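Local coordinates for protein STM4351 (Salmonella enterica, PDB 2Y7I) that binds arginine with high specificity as a periplasmic solute-binding protein, and probably hands it on to a transport system, at residues L61-D67 and I193-K197; V96-K101 and P172-M177; F107-G112 and Q131-T135; H123-L127 and V157-V161. All coordinates share one frame; numbering follows the deposited sequence.

Contact 1 (L61-D67 and I193-K197); sequences LRFKKFD and IAVRK. With ZN (zinc ion), chain E.
R196 lies against a Schellman motif, the C-terminal end of helix 57-62, where K64, with positive phi, turns the chain out of the helix. CB leaves the backbone next to V195, and R196 CG, anti to the carbonyl carbon (chi1 -85°), passes L61 O at 3.1 Å. CD stays beside the same oxygen and also meets K64 CG. At chi3 the chain bends, which brings R196 NE to 3.4 Å from K64 CG, so that this methylene covers one face of the guanidinium while water 1 lies over the opposite face. NH1, at the tip, does the polar work. R196 NH1 donates to L61 O at 3.1 Å and to F66 O at 2.9 Å, both close to the guanidinium plane. A long arginine suits the place, because one NH1 can bridge L61 O, already bonded to K64 N, and F66 O in the loop beyond the turn. K64 and R196 cross at about a right angle, with K64 NZ 4.3 Å from R196 NE, a closeness of like charges that is probably unfavourable. On the strand side, L61 CD2 packs on A194 CB at 3.8 Å, a small apolar match between helix and strand. Water 1 joins D67 O to R196 N. The D67 carboxylate serves a zinc ion that H9 also binds: D67 OD2 sits 2.1 Å from the metal.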
loop_
_atom_site.group_PDB
_atom_site.type_symbol
_atom_site.label_atom_id
_atom_site.label_comp_id
_atom_site.label_asym_id
_atom_site.label_seq_id
_atom_site.Cartn_x
_atom_site.Cartn_y
_atom_site.Cartn_z
ATOM N N LEU A 61 -8.137 -11.468 23.083
ATOM C CA LEU A 61 -7.116 -10.418 23.012
ATOM C C LEU A 61 -7.048 -9.639 24.324
ATOM O O LEU A 61 -5.958 -9.423 24.884
ATOM C CB LEU A 61 -7.416 -9.463 21.839
ATOM C CG LEU A 61 -6.472 -8.278 21.576
ATOM C CD1 LEU A 61 -5.006 -8.718 21.381
ATOM C CD2 LEU A 61 -6.954 -7.485 20.375
ATOM N N ARG A 62 -8.214 -9.233 24.819
ATOM C CA ARG A 62 -8.308 -8.505 26.090
ATOM C C ARG A 62 -7.824 -9.354 27.273
ATOM O O ARG A 62 -7.225 -8.834 28.210
ATOM C CB ARG A 62 -9.739 -8.004 26.327
ATOM C CG ARG A 62 -10.175 -6.901 25.357
ATOM C CD ARG A 62 -11.670 -6.587 25.444
ATOM N NE ARG A 62 -12.083 -6.075 26.754
ATOM C CZ ARG A 62 -11.975 -4.806 27.152
ATOM N NH1 ARG A 62 -11.456 -3.884 26.351
ATOM N NH2 ARG A 62 -12.386 -4.451 28.360
ATOM N N PHE A 63 -8.063 -10.663 27.190
ATOM C CA PHE A 63 -7.616 -11.626 28.194
ATOM C C PHE A 63 -6.129 -12.014 28.027
ATOM O O PHE A 63 -5.628 -12.882 28.736
ATOM C CB PHE A 63 -8.536 -12.862 28.144
ATOM C CG PHE A 63 -8.392 -13.789 29.319
ATOM C CD1 PHE A 63 -8.754 -13.379 30.607
ATOM C CD2 PHE A 63 -7.920 -15.093 29.137
ATOM C CE1 PHE A 63 -8.622 -14.249 31.709
ATOM C CE2 PHE A 63 -7.790 -15.973 30.225
ATOM C CZ PHE A 63 -8.143 -15.549 31.514
ATOM N N LYS A 64 -5.437 -11.363 27.089
ATOM C CA LYS A 64 -3.990 -11.562 26.853
ATOM C C LYS A 64 -3.588 -12.916 26.268
ATOM O O LYS A 64 -2.437 -13.334 26.412
ATOM C CB LYS A 64 -3.163 -11.294 28.119
ATOM C CG LYS A 64 -3.173 -9.860 28.569
ATOM C CD LYS A 64 -2.037 -9.575 29.532
ATOM C CE LYS A 64 -2.107 -8.139 30.015
ATOM N NZ LYS A 64 -3.447 -7.840 30.599
ATOM N N LYS A 65 -4.527 -13.596 25.616
ATOM C CA LYS A 65 -4.250 -14.894 25.004
ATOM C C LYS A 65 -3.309 -14.766 23.795
ATOM O O LYS A 65 -2.582 -15.702 23.462
ATOM C CB LYS A 65 -5.560 -15.586 24.613
ATOM C CG LYS A 65 -5.389 -16.986 24.065
ATOM C CD LYS A 65 -6.705 -17.559 23.565
ATOM C CE LYS A 65 -6.545 -19.024 23.215
ATOM N NZ LYS A 65 -7.817 -19.558 22.687
ATOM N N PHE A 66 -3.341 -13.612 23.137
ATOM C CA PHE A 66 -2.385 -13.297 22.083
ATOM C C PHE A 66 -2.069 -11.803 22.047
ATOM O O PHE A 66 -2.695 -11.013 22.749
ATOM C CB PHE A 66 -2.814 -13.838 20.701
ATOM C CG PHE A 66 -4.295 -14.091 20.545
ATOM C CD1 PHE A 66 -5.193 -13.034 20.408
ATOM C CD2 PHE A 66 -4.782 -15.393 20.489
ATOM C CE1 PHE A 66 -6.558 -13.272 20.240
ATOM C CE2 PHE A 66 -6.148 -15.644 20.323
ATOM C CZ PHE A 66 -7.034 -14.583 20.200
ATOM N N ASP A 67 -1.082 -11.433 21.240
ATOM C CA ASP A 67 -0.607 -10.058 21.172
ATOM C C ASP A 67 -1.448 -9.191 20.249
ATOM O O ASP A 67 -1.587 -7.995 20.477
ATOM C CB ASP A 67 0.838 -10.039 20.685
ATOM C CG ASP A 67 1.741 -10.848 21.562
ATOM O OD1 ASP A 67 1.810 -10.541 22.772
ATOM O OD2 ASP A 67 2.352 -11.812 21.049
ATOM N N ILE A 193 -5.391 -4.137 12.276
ATOM C CA ILE A 193 -4.808 -5.107 13.193
ATOM C C ILE A 193 -5.100 -4.610 14.604
ATOM O O ILE A 193 -4.810 -3.465 14.919
ATOM C CB ILE A 193 -3.282 -5.258 12.971
ATOM C CG1 ILE A 193 -3.014 -5.922 11.613
ATOM C CG2 ILE A 193 -2.662 -6.091 14.102
ATOM C CD1 ILE A 193 -1.532 -6.010 11.226
ATOM N N ALA A 194 -5.679 -5.471 15.443
ATOM C CA ALA A 194 -6.078 -5.076 16.798
ATOM C C ALA A 194 -5.065 -5.520 17.843
ATOM O O ALA A 194 -4.507 -6.614 17.766
ATOM C CB ALA A 194 -7.464 -5.613 17.132
ATOM N N VAL A 195 -4.815 -4.637 18.800
ATOM C CA VAL A 195 -4.019 -4.960 19.983
ATOM C C VAL A 195 -4.797 -4.462 21.197
ATOM O O VAL A 195 -5.748 -3.692 21.042
ATOM C CB VAL A 195 -2.583 -4.358 19.915
ATOM C CG1 VAL A 195 -1.983 -4.558 18.514
ATOM C CG2 VAL A 195 -2.571 -2.872 20.280
ATOM N N ARG A 196 -4.409 -4.911 22.389
ATOM C CA ARG A 196 -5.007 -4.425 23.632
ATOM C C ARG A 196 -4.821 -2.922 23.811
ATOM O O ARG A 196 -3.824 -2.349 23.362
ATOM C CB ARG A 196 -4.390 -5.133 24.835
ATOM C CG ARG A 196 -5.034 -6.445 25.162
ATOM C CD ARG A 196 -4.433 -7.053 26.434
ATOM N NE ARG A 196 -2.974 -7.209 26.376
ATOM C CZ ARG A 196 -2.311 -8.040 25.564
ATOM N NH1 ARG A 196 -2.953 -8.812 24.679
ATOM N NH2 ARG A 196 -0.983 -8.084 25.626
ATOM N N LYS A 197 -5.765 -2.303 24.512
ATOM C CA LYS A 197 -5.761 -0.852 24.737
ATOM C C LYS A 197 -4.485 -0.228 25.308
ATOM O O LYS A 197 -4.110 0.881 24.919
ATOM C CB LYS A 197 -6.953 -0.457 25.609
ATOM C CG LYS A 197 -8.254 -0.347 24.846
ATOM C CD LYS A 197 -8.216 0.834 23.902
ATOM C CE LYS A 197 -9.609 1.348 23.621
ATOM N NZ LYS A 197 -9.531 2.377 22.555
HETATM ZN ZN ZN E . 2.937 -13.196 22.458
HETATM O O HOH W 1 -2.066 -6.620 22.722
HETATM O O HOH W 2 1.155 -13.786 23.517
#

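Contact 2 (V96-K101 and P172-M177); sequences VVVTRK and PDYAIM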
loop_
_atom_site.group_PDB
_atom_site.type_symbol
_atom_site.label_atom_id
_atom_site.label_comp_id
_atom_site.label_asym_id
_atom_site.label_seq_id
_atom_site.Cartn_x
_atom_site.Cartn_y
_atom_site.Cartn_z
ATOM N N VAL A 96 -22.620 -8.356 0.855
ATOM C CA VAL A 96 -23.530 -8.944 -0.114
ATOM C C VAL A 96 -24.213 -10.177 0.454
ATOM O O VAL A 96 -23.700 -10.823 1.389
ATOM C CB VAL A 96 -22.810 -9.296 -1.460
ATOM C CG1 VAL A 96 -22.275 -8.031 -2.167
ATOM C CG2 VAL A 96 -21.698 -10.314 -1.263
ATOM N N VAL A 97 -25.370 -10.505 -0.115
ATOM C CA VAL A 97 -26.037 -11.767 0.168
ATOM C C VAL A 97 -25.766 -12.686 -1.006
ATOM O O VAL A 97 -25.766 -12.249 -2.156
ATOM C CB VAL A 97 -27.568 -11.617 0.324
ATOM C CG1 VAL A 97 -28.198 -12.948 0.762
ATOM C CG2 VAL A 97 -27.892 -10.518 1.333
ATOM N N VAL A 98 -25.487 -13.951 -0.711
ATOM C CA VAL A 98 -25.483 -14.973 -1.747
ATOM C C VAL A 98 -26.734 -15.838 -1.572
ATOM O O VAL A 98 -27.071 -16.215 -0.458
ATOM C CB VAL A 98 -24.178 -15.801 -1.760
ATOM C CG1 VAL A 98 -23.863 -16.428 -0.356
ATOM C CG2 VAL A 98 -24.199 -16.836 -2.890
ATOM N N THR A 99 -27.450 -16.079 -2.675
ATOM C CA THR A 99 -28.661 -16.911 -2.669
ATOM C C THR A 99 -28.573 -17.858 -3.851
ATOM O O THR A 99 -27.644 -17.760 -4.643
ATOM C CB THR A 99 -29.960 -16.071 -2.784
ATOM O OG1 THR A 99 -30.136 -15.609 -4.134
ATOM C CG2 THR A 99 -29.944 -14.866 -1.797
ATOM N N ARG A 100 -29.535 -18.765 -3.985
ATOM C CA ARG A 100 -29.674 -19.503 -5.235
ATOM C C ARG A 100 -29.837 -18.476 -6.366
ATOM O O ARG A 100 -30.522 -17.477 -6.188
ATOM C CB ARG A 100 -30.877 -20.442 -5.171
ATOM C CG ARG A 100 -30.596 -21.758 -4.445
ATOM C CD ARG A 100 -31.873 -22.538 -4.110
ATOM N NE ARG A 100 -33.028 -22.126 -4.916
ATOM C CZ ARG A 100 -33.985 -21.286 -4.506
ATOM N NH1 ARG A 100 -33.943 -20.745 -3.283
ATOM N NH2 ARG A 100 -34.984 -20.979 -5.327
ATOM N N LYS A 101 -29.194 -18.719 -7.507
ATOM C CA LYS A 101 -29.112 -17.737 -8.590
ATOM C C LYS A 101 -30.507 -17.350 -9.089
ATOM O O LYS A 101 -31.301 -18.204 -9.423
ATOM C CB LYS A 101 -28.251 -18.295 -9.734
ATOM C CG LYS A 101 -28.111 -17.410 -10.952
ATOM C CD LYS A 101 -27.192 -18.067 -11.987
ATOM C CE LYS A 101 -27.801 -19.365 -12.526
ATOM N NZ LYS A 101 -26.808 -20.208 -13.271
ATOM N N PRO A 172 -21.644 -22.447 -8.808
ATOM C CA PRO A 172 -22.290 -21.621 -9.835
ATOM C C PRO A 172 -23.828 -21.654 -9.822
ATOM O O PRO A 172 -24.452 -20.889 -10.554
ATOM C CB PRO A 172 -21.726 -22.182 -11.146
ATOM C CG PRO A 172 -21.435 -23.619 -10.842
ATOM C CD PRO A 172 -20.961 -23.618 -9.399
ATOM N N ASP A 173 -24.436 -22.499 -8.989
ATOM C CA ASP A 173 -25.897 -22.470 -8.833
ATOM C C ASP A 173 -26.359 -21.261 -8.014
ATOM O O ASP A 173 -27.553 -20.974 -7.934
ATOM C CB ASP A 173 -26.415 -23.758 -8.192
ATOM C CG ASP A 173 -26.362 -24.940 -9.130
ATOM O OD1 ASP A 173 -26.010 -24.760 -10.321
ATOM O OD2 ASP A 173 -26.688 -26.060 -8.671
ATOM N N TYR A 174 -25.400 -20.573 -7.405
ATOM C CA TYR A 174 -25.659 -19.459 -6.505
ATOM C C TYR A 174 -25.151 -18.170 -7.141
ATOM O O TYR A 174 -24.426 -18.226 -8.132
ATOM C CB TYR A 174 -25.003 -19.746 -5.142
ATOM C CG TYR A 174 -25.604 -20.998 -4.535
ATOM C CD1 TYR A 174 -25.153 -22.266 -4.913
ATOM C CD2 TYR A 174 -26.672 -20.915 -3.645
ATOM C CE1 TYR A 174 -25.730 -23.421 -4.384
ATOM C CE2 TYR A 174 -27.254 -22.058 -3.114
ATOM C CZ TYR A 174 -26.785 -23.302 -3.491
ATOM O OH TYR A 174 -27.373 -24.432 -2.967
ATOM N N ALA A 175 -25.545 -17.018 -6.595
ATOM C CA ALA A 175 -25.108 -15.722 -7.134
ATOM C C ALA A 175 -25.202 -14.649 -6.074
ATOM O O ALA A 175 -26.018 -14.741 -5.152
ATOM C CB ALA A 175 -25.936 -15.312 -8.362
ATOM N N ILE A 176 -24.358 -13.628 -6.218
ATOM C CA ILE A 176 -24.446 -12.439 -5.398
ATOM C C ILE A 176 -25.766 -11.737 -5.741
ATOM O O ILE A 176 -26.075 -11.496 -6.919
ATOM C CB ILE A 176 -23.242 -11.482 -5.628
ATOM C CG1 ILE A 176 -21.956 -12.060 -5.015
ATOM C CG2 ILE A 176 -23.532 -10.088 -5.020
ATOM C CD1 ILE A 176 -20.660 -11.297 -5.426
ATOM N N MET A 177 -26.529 -11.419 -4.703
ATOM C CA MET A 177 -27.813 -10.756 -4.839
ATOM C C MET A 177 -27.622 -9.319 -5.305
ATOM O O MET A 177 -26.627 -8.674 -4.961
ATOM C CB MET A 177 -28.572 -10.832 -3.515
ATOM C CG MET A 177 -30.054 -10.523 -3.618
ATOM S SD MET A 177 -30.909 -10.629 -2.022
ATOM C CE MET A 177 -30.343 -9.092 -1.282
HETATM O O HOH W 3 -26.083 -8.533 -2.043
HETATM O O HOH W 4 -28.644 -13.777 -5.421
#
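V97 O takes the amide of M177, with M177 N 2.8 Å from V97 O in an almost straight bond (172°), and I176 CA adds a CA-H...O contact to V97 O at 3.5 Å. Two strands run antiparallel here: T99 and A175 form a hydrogen-bonded pair, bonded both ways between T99 N and A175 O and between A175 N and T99 O, and K101 N to D173 O, 2.8 Å, extends the pairing. Water 4 donates to both A175 O and T99 OG1. Beta-branched residues suit these extended backbones. V98 CG2, anti to its own amide nitrogen, reaches Y174 CB at 3.8 Å, and I176 CG2 packs against V96 CB. Unbranched M177 lies alongside V97, pointing the same way, with M177 CE 3.9 Å from V97 CG2. The aliphatic R100 CG touches Y174 CE2 at 3.6 Å. Helices 142-150 and 161-168 cover the V98 and Y174 side. Strand 174-176 thus edges the five-stranded mixed sheet of one lobe, as in the periplasmic binding protein fold.

Contact 3 (F107-G112 and Q131-T135); sequences FADLKG and QQAIT
F107 and Q131 form the tightly packed end of this contact, with the glutamine amide stacked on the phenyl ring and the two planes only 17° apart. Q131 CG stands over the ring face, 4.2 Å from the F107 centroid, in a CH-pi contact; the bend at chi2 (-67°) then folds the amide back along the ring, so that Q131 OE1 comes to 3.4 Å from F107 CB. NE2 is kept in place by a hydrogen bond to Y126 OH. I134 approaches from another direction: I134 CD1 meets the ring edge at F107 CD1, 3.6 Å away, and also touches L110 CB at 3.8 Å. Isoleucine suits the position because its CG1 arm is long enough to enter between the ring and the 3-10 turn that holds L110. Toward solvent the contact thins to exposed residues. K111 CG brushes A133 CB, while the rest of the lysine chain runs on extended. Here the firm link is a backbone one, G112 N to A133 O at 2.8 Å, made by a glycine with positive phi. The type I turn from Q131 to I134 presents that carbonyl. The chemistry implies two loops held mainly by apolar and dispersion contacts, with a single direct hydrogen bond fixing their alignment on the exposed side.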
loop_
_atom_site.group_PDB
_atom_site.type_symbol
_atom_site.label_atom_id
_atom_site.label_comp_id
_atom_site.label_asym_id
_atom_site.label_seq_id
_atom_site.Cartn_x
_atom_site.Cartn_y
_atom_site.Cartn_z
ATOM N N PHE A 107 -33.285 -7.081 -0.479
ATOM C CA PHE A 107 -33.598 -7.381 0.920
ATOM C C PHE A 107 -35.100 -7.540 1.169
ATOM O O PHE A 107 -35.510 -8.427 1.927
ATOM C CB PHE A 107 -33.001 -6.329 1.854
ATOM C CG PHE A 107 -31.508 -6.482 2.061
ATOM C CD1 PHE A 107 -30.995 -7.586 2.745
ATOM C CD2 PHE A 107 -30.623 -5.522 1.578
ATOM C CE1 PHE A 107 -29.625 -7.735 2.933
ATOM C CE2 PHE A 107 -29.245 -5.661 1.758
ATOM C CZ PHE A 107 -28.745 -6.776 2.441
ATOM N N ALA A 108 -35.912 -6.700 0.524
ATOM C CA ALA A 108 -37.370 -6.832 0.603
ATOM C C ALA A 108 -37.826 -8.227 0.164
ATOM O O ALA A 108 -38.724 -8.805 0.774
ATOM C CB ALA A 108 -38.071 -5.750 -0.221
ATOM N N ASP A 109 -37.195 -8.766 -0.879
ATOM C CA ASP A 109 -37.526 -10.108 -1.377
ATOM C C ASP A 109 -37.256 -11.191 -0.324
ATOM O O ASP A 109 -37.855 -12.263 -0.365
ATOM C CB ASP A 109 -36.731 -10.448 -2.646
ATOM C CG ASP A 109 -37.096 -9.582 -3.833
ATOM O OD1 ASP A 109 -38.225 -9.047 -3.895
ATOM O OD2 ASP A 109 -36.224 -9.447 -4.723
ATOM N N LEU A 110 -36.349 -10.907 0.605
ATOM C CA LEU A 110 -35.999 -11.855 1.663
ATOM C C LEU A 110 -36.897 -11.777 2.900
ATOM O O LEU A 110 -36.620 -12.424 3.913
ATOM C CB LEU A 110 -34.518 -11.702 2.037
ATOM C CG LEU A 110 -33.561 -12.309 0.999
ATOM C CD1 LEU A 110 -32.158 -11.719 1.165
ATOM C CD2 LEU A 110 -33.531 -13.817 1.162
ATOM N N LYS A 111 -37.978 -10.999 2.815
ATOM C CA LYS A 111 -38.910 -10.851 3.943
ATOM C C LYS A 111 -39.360 -12.229 4.469
ATOM O O LYS A 111 -39.845 -13.062 3.705
ATOM C CB LYS A 111 -40.123 -9.998 3.533
ATOM C CG LYS A 111 -40.986 -9.530 4.707
ATOM C CD LYS A 111 -42.306 -8.918 4.244
ATOM C CE LYS A 111 -43.252 -8.701 5.425
ATOM N NZ LYS A 111 -44.628 -8.304 4.983
ATOM N N GLY A 112 -39.175 -12.463 5.767
ATOM C CA GLY A 112 -39.620 -13.712 6.403
ATOM C C GLY A 112 -38.695 -14.898 6.175
ATOM O O GLY A 112 -39.022 -16.023 6.536
ATOM N N GLN A 131 -32.519 -4.604 8.805
ATOM C CA GLN A 131 -33.321 -5.520 8.008
ATOM C C GLN A 131 -34.103 -6.475 8.899
ATOM O O GLN A 131 -33.966 -7.696 8.801
ATOM C CB GLN A 131 -32.449 -6.295 7.010
ATOM C CG GLN A 131 -31.679 -5.433 6.015
ATOM C CD GLN A 131 -32.563 -4.697 5.024
ATOM O OE1 GLN A 131 -33.750 -5.014 4.853
ATOM N NE2 GLN A 131 -31.979 -3.722 4.343
ATOM N N GLN A 132 -34.966 -5.905 9.732
ATOM C CA GLN A 132 -35.623 -6.662 10.791
ATOM C C GLN A 132 -36.693 -7.651 10.338
ATOM O O GLN A 132 -37.106 -8.505 11.122
ATOM C CB GLN A 132 -36.167 -5.712 11.857
ATOM C CG GLN A 132 -35.062 -4.858 12.466
ATOM C CD GLN A 132 -35.519 -4.047 13.656
ATOM O OE1 GLN A 132 -36.710 -3.942 13.928
ATOM N NE2 GLN A 132 -34.561 -3.478 14.384
ATOM N N ALA A 133 -37.136 -7.545 9.085
ATOM C CA ALA A 133 -38.110 -8.489 8.537
ATOM C C ALA A 133 -37.432 -9.787 8.075
ATOM O O ALA A 133 -38.109 -10.754 7.710
ATOM C CB ALA A 133 -38.904 -7.847 7.395
ATOM N N ILE A 134 -36.098 -9.785 8.076
ATOM C CA ILE A 134 -35.309 -10.969 7.745
ATOM C C ILE A 134 -34.840 -11.630 9.034
ATOM O O ILE A 134 -34.435 -10.944 9.973
ATOM C CB ILE A 134 -34.077 -10.619 6.864
ATOM C CG1 ILE A 134 -34.510 -9.851 5.602
ATOM C CG2 ILE A 134 -33.316 -11.893 6.496
ATOM C CD1 ILE A 134 -33.354 -9.297 4.781
ATOM N N THR A 135 -34.915 -12.954 9.076
ATOM C CA THR A 135 -34.441 -13.712 10.224
ATOM C C THR A 135 -32.952 -13.976 10.090
ATOM O O THR A 135 -32.522 -14.695 9.176
ATOM C CB THR A 135 -35.187 -15.049 10.394
ATOM O OG1 THR A 135 -36.575 -14.797 10.620
ATOM C CG2 THR A 135 -34.614 -15.839 11.591
#

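Contact 4 (H123-L127 and V157-V161); sequences HQRYL and VFGDV. With ARG (arginine), chain C; ACT (acetate ion), chain G.
Helix 123-127 packs across strand 157-160 with their axes 8.9 Å apart at closest approach and 125° between their directions, and H123 stands nearest the strand, opposite G159. This is a helix lying on the central sheet of a periplasmic binding protein lobe, at the edge of the arginine pocket. F158 points into the helix. Its CG lies anti to the backbone N (chi1 -179°), which carries the ring against three helix residues: H123 CB touches F158 CD2, L127 CG lies 3.7 Å from F158 CD2, and Y126 CD2 3.5 Å from F158 CZ. The H123 ring turns its edge toward the F158 face, a T-shaped pair with planes at 72°, while Y126 and F158 meet rim to rim. A broad, flat phenyl ring suits a place where apolar atoms arrive from several sides. With no side chain in the way, G159 brings its CA over the centre of the imidazole, 3.7 Å from the H123 centroid. H123 is gripped at both nitrogens, ND1 by Y187 OH and NE2 by D160, which fixes the rotation of the ring. D160 OD2 lies in the imidazole plane, while NE2 comes at it from above the carboxylate plane. H123 NE2 donates to D160 OD2 at 3.1 Å; the same oxygen also bonds Y16 OH and takes the amino N of the bound arginine, 2.8 Å from D160 OD2.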
loop_
_atom_site.group_PDB
_atom_site.type_symbol
_atom_site.label_atom_id
_atom_site.label_comp_id
_atom_site.label_asym_id
_atom_site.label_seq_id
_atom_site.Cartn_x
_atom_site.Cartn_y
_atom_site.Cartn_z
ATOM N N HIS A 123 -21.886 -7.567 9.733
ATOM C CA HIS A 123 -23.025 -8.099 9.006
ATOM C C HIS A 123 -24.165 -8.458 9.932
ATOM O O HIS A 123 -25.329 -8.195 9.617
ATOM C CB HIS A 123 -22.596 -9.307 8.174
ATOM C CG HIS A 123 -21.340 -9.071 7.408
ATOM N ND1 HIS A 123 -21.217 -8.050 6.487
ATOM C CD2 HIS A 123 -20.134 -9.688 7.455
ATOM C CE1 HIS A 123 -19.996 -8.065 5.980
ATOM N NE2 HIS A 123 -19.319 -9.043 6.552
ATOM N N GLN A 124 -23.833 -9.048 11.079
ATOM C CA GLN A 124 -24.837 -9.405 12.060
ATOM C C GLN A 124 -25.536 -8.148 12.576
ATOM O O GLN A 124 -26.763 -8.104 12.648
ATOM C CB GLN A 124 -24.204 -10.180 13.221
ATOM C CG GLN A 124 -25.158 -10.461 14.379
ATOM C CD GLN A 124 -24.511 -11.341 15.448
ATOM O OE1 GLN A 124 -23.498 -10.968 16.051
ATOM N NE2 GLN A 124 -25.105 -12.509 15.689
ATOM N N ARG A 125 -24.750 -7.124 12.908
ATOM C CA ARG A 125 -25.305 -5.889 13.454
ATOM C C ARG A 125 -26.175 -5.180 12.415
ATOM O O ARG A 125 -27.298 -4.756 12.726
ATOM C CB ARG A 125 -24.201 -4.966 13.982
ATOM C CG ARG A 125 -24.730 -3.826 14.845
ATOM C CD ARG A 125 -23.603 -3.065 15.558
ATOM N NE ARG A 125 -22.865 -2.154 14.676
ATOM C CZ ARG A 125 -23.195 -0.883 14.450
ATOM N NH1 ARG A 125 -24.275 -0.353 15.015
ATOM N NH2 ARG A 125 -22.443 -0.138 13.645
ATOM N N TYR A 126 -25.671 -5.081 11.185
ATOM C CA TYR A 126 -26.447 -4.489 10.096
ATOM C C TYR A 126 -27.806 -5.158 9.907
ATOM O O TYR A 126 -28.825 -4.460 9.875
ATOM C CB TYR A 126 -25.683 -4.442 8.753
ATOM C CG TYR A 126 -26.588 -3.965 7.635
ATOM C CD1 TYR A 126 -26.900 -2.611 7.485
ATOM C CD2 TYR A 126 -27.191 -4.876 6.779
ATOM C CE1 TYR A 126 -27.766 -2.177 6.482
ATOM C CE2 TYR A 126 -28.057 -4.457 5.780
ATOM C CZ TYR A 126 -28.344 -3.111 5.641
ATOM O OH TYR A 126 -29.205 -2.712 4.652
ATOM N N LEU A 127 -27.826 -6.488 9.749
ATOM C CA LEU A 127 -29.103 -7.188 9.515
ATOM C C LEU A 127 -30.064 -7.051 10.682
ATOM O O LEU A 127 -31.271 -6.864 10.481
ATOM C CB LEU A 127 -28.905 -8.669 9.222
ATOM C CG LEU A 127 -28.851 -9.261 7.812
ATOM C CD1 LEU A 127 -29.589 -10.613 7.848
ATOM C CD2 LEU A 127 -29.429 -8.382 6.696
ATOM N N VAL A 157 -26.768 -16.237 2.587
ATOM C CA VAL A 157 -25.641 -16.055 3.502
ATOM C C VAL A 157 -25.115 -14.657 3.205
ATOM O O VAL A 157 -24.962 -14.294 2.047
ATOM C CB VAL A 157 -24.548 -17.147 3.332
ATOM C CG1 VAL A 157 -23.266 -16.767 4.122
ATOM C CG2 VAL A 157 -25.059 -18.524 3.833
ATOM N N PHE A 158 -24.885 -13.876 4.259
ATOM C CA PHE A 158 -24.582 -12.441 4.161
ATOM C C PHE A 158 -23.174 -12.210 4.710
ATOM O O PHE A 158 -22.891 -12.582 5.851
ATOM C CB PHE A 158 -25.646 -11.687 4.975
ATOM C CG PHE A 158 -25.519 -10.188 4.976
ATOM C CD1 PHE A 158 -25.442 -9.459 3.789
ATOM C CD2 PHE A 158 -25.568 -9.498 6.186
ATOM C CE1 PHE A 158 -25.362 -8.054 3.807
ATOM C CE2 PHE A 158 -25.498 -8.093 6.225
ATOM C CZ PHE A 158 -25.390 -7.373 5.032
ATOM N N GLY A 159 -22.294 -11.643 3.879
ATOM C CA GLY A 159 -20.891 -11.417 4.251
ATOM C C GLY A 159 -20.137 -10.477 3.324
ATOM O O GLY A 159 -20.751 -9.802 2.480
ATOM N N ASP A 160 -18.806 -10.426 3.469
ATOM C CA ASP A 160 -17.984 -9.538 2.628
ATOM C C ASP A 160 -17.958 -10.031 1.190
ATOM O O ASP A 160 -17.912 -11.234 0.938
ATOM C CB ASP A 160 -16.549 -9.375 3.180
ATOM C CG ASP A 160 -16.498 -8.474 4.416
ATOM O OD1 ASP A 160 -16.531 -7.240 4.268
ATOM O OD2 ASP A 160 -16.432 -8.990 5.541
ATOM N N VAL A 161 -17.996 -9.089 0.249
ATOM C CA VAL A 161 -18.049 -9.435 -1.172
ATOM C C VAL A 161 -16.906 -10.346 -1.618
ATOM O O VAL A 161 -17.140 -11.274 -2.388
ATOM C CB VAL A 161 -18.251 -8.187 -2.111
ATOM C CG1 VAL A 161 -17.090 -7.194 -2.010
ATOM C CG2 VAL A 161 -18.508 -8.626 -3.545
HETATM N N ARG C . -15.531 -7.838 7.878
HETATM C CA ARG C . -16.586 -8.393 8.782
HETATM C C ARG C . -16.448 -7.782 10.171
HETATM O O ARG C . -17.202 -8.130 11.077
HETATM C CB ARG C . -16.494 -9.932 8.866
HETATM C CG ARG C . -15.106 -10.457 9.274
HETATM C CD ARG C . -15.092 -11.969 9.489
HETATM N NE ARG C . -13.710 -12.454 9.542
HETATM C CZ ARG C . -13.349 -13.720 9.748
HETATM N NH1 ARG C . -14.260 -14.677 9.935
HETATM N NH2 ARG C . -12.069 -14.027 9.768
HETATM O OXT ARG C . -15.559 -6.944 10.418
HETATM C C ACT G . -19.645 -3.808 15.126
HETATM O O ACT G . -18.666 -3.645 15.883
HETATM O OXT ACT G . -20.118 -2.767 14.605
HETATM C CH3 ACT G . -20.205 -5.172 14.852
#

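From the N terminus, the chain first passes 61-67, which waits for 193-197; contact 1 therefore closes the longest loop, and the other three lie inside it. Contact 2 comes next, joining 96-101 to 172-177 and enclosing contacts 3 and 4. These two cross, since 107-112, 123-127, 131-135 and 157-161 alternate between them. Contacts 2, 3 and 4 share one lobe: strands 95-100 and 156-160 are sheet neighbours, and F107 packs against V97, L127 and F158. Contact 1 stands apart, its centre about 36 Å from that of contact 2, beyond the centre of the chain, tying a helix end to strand 194-195.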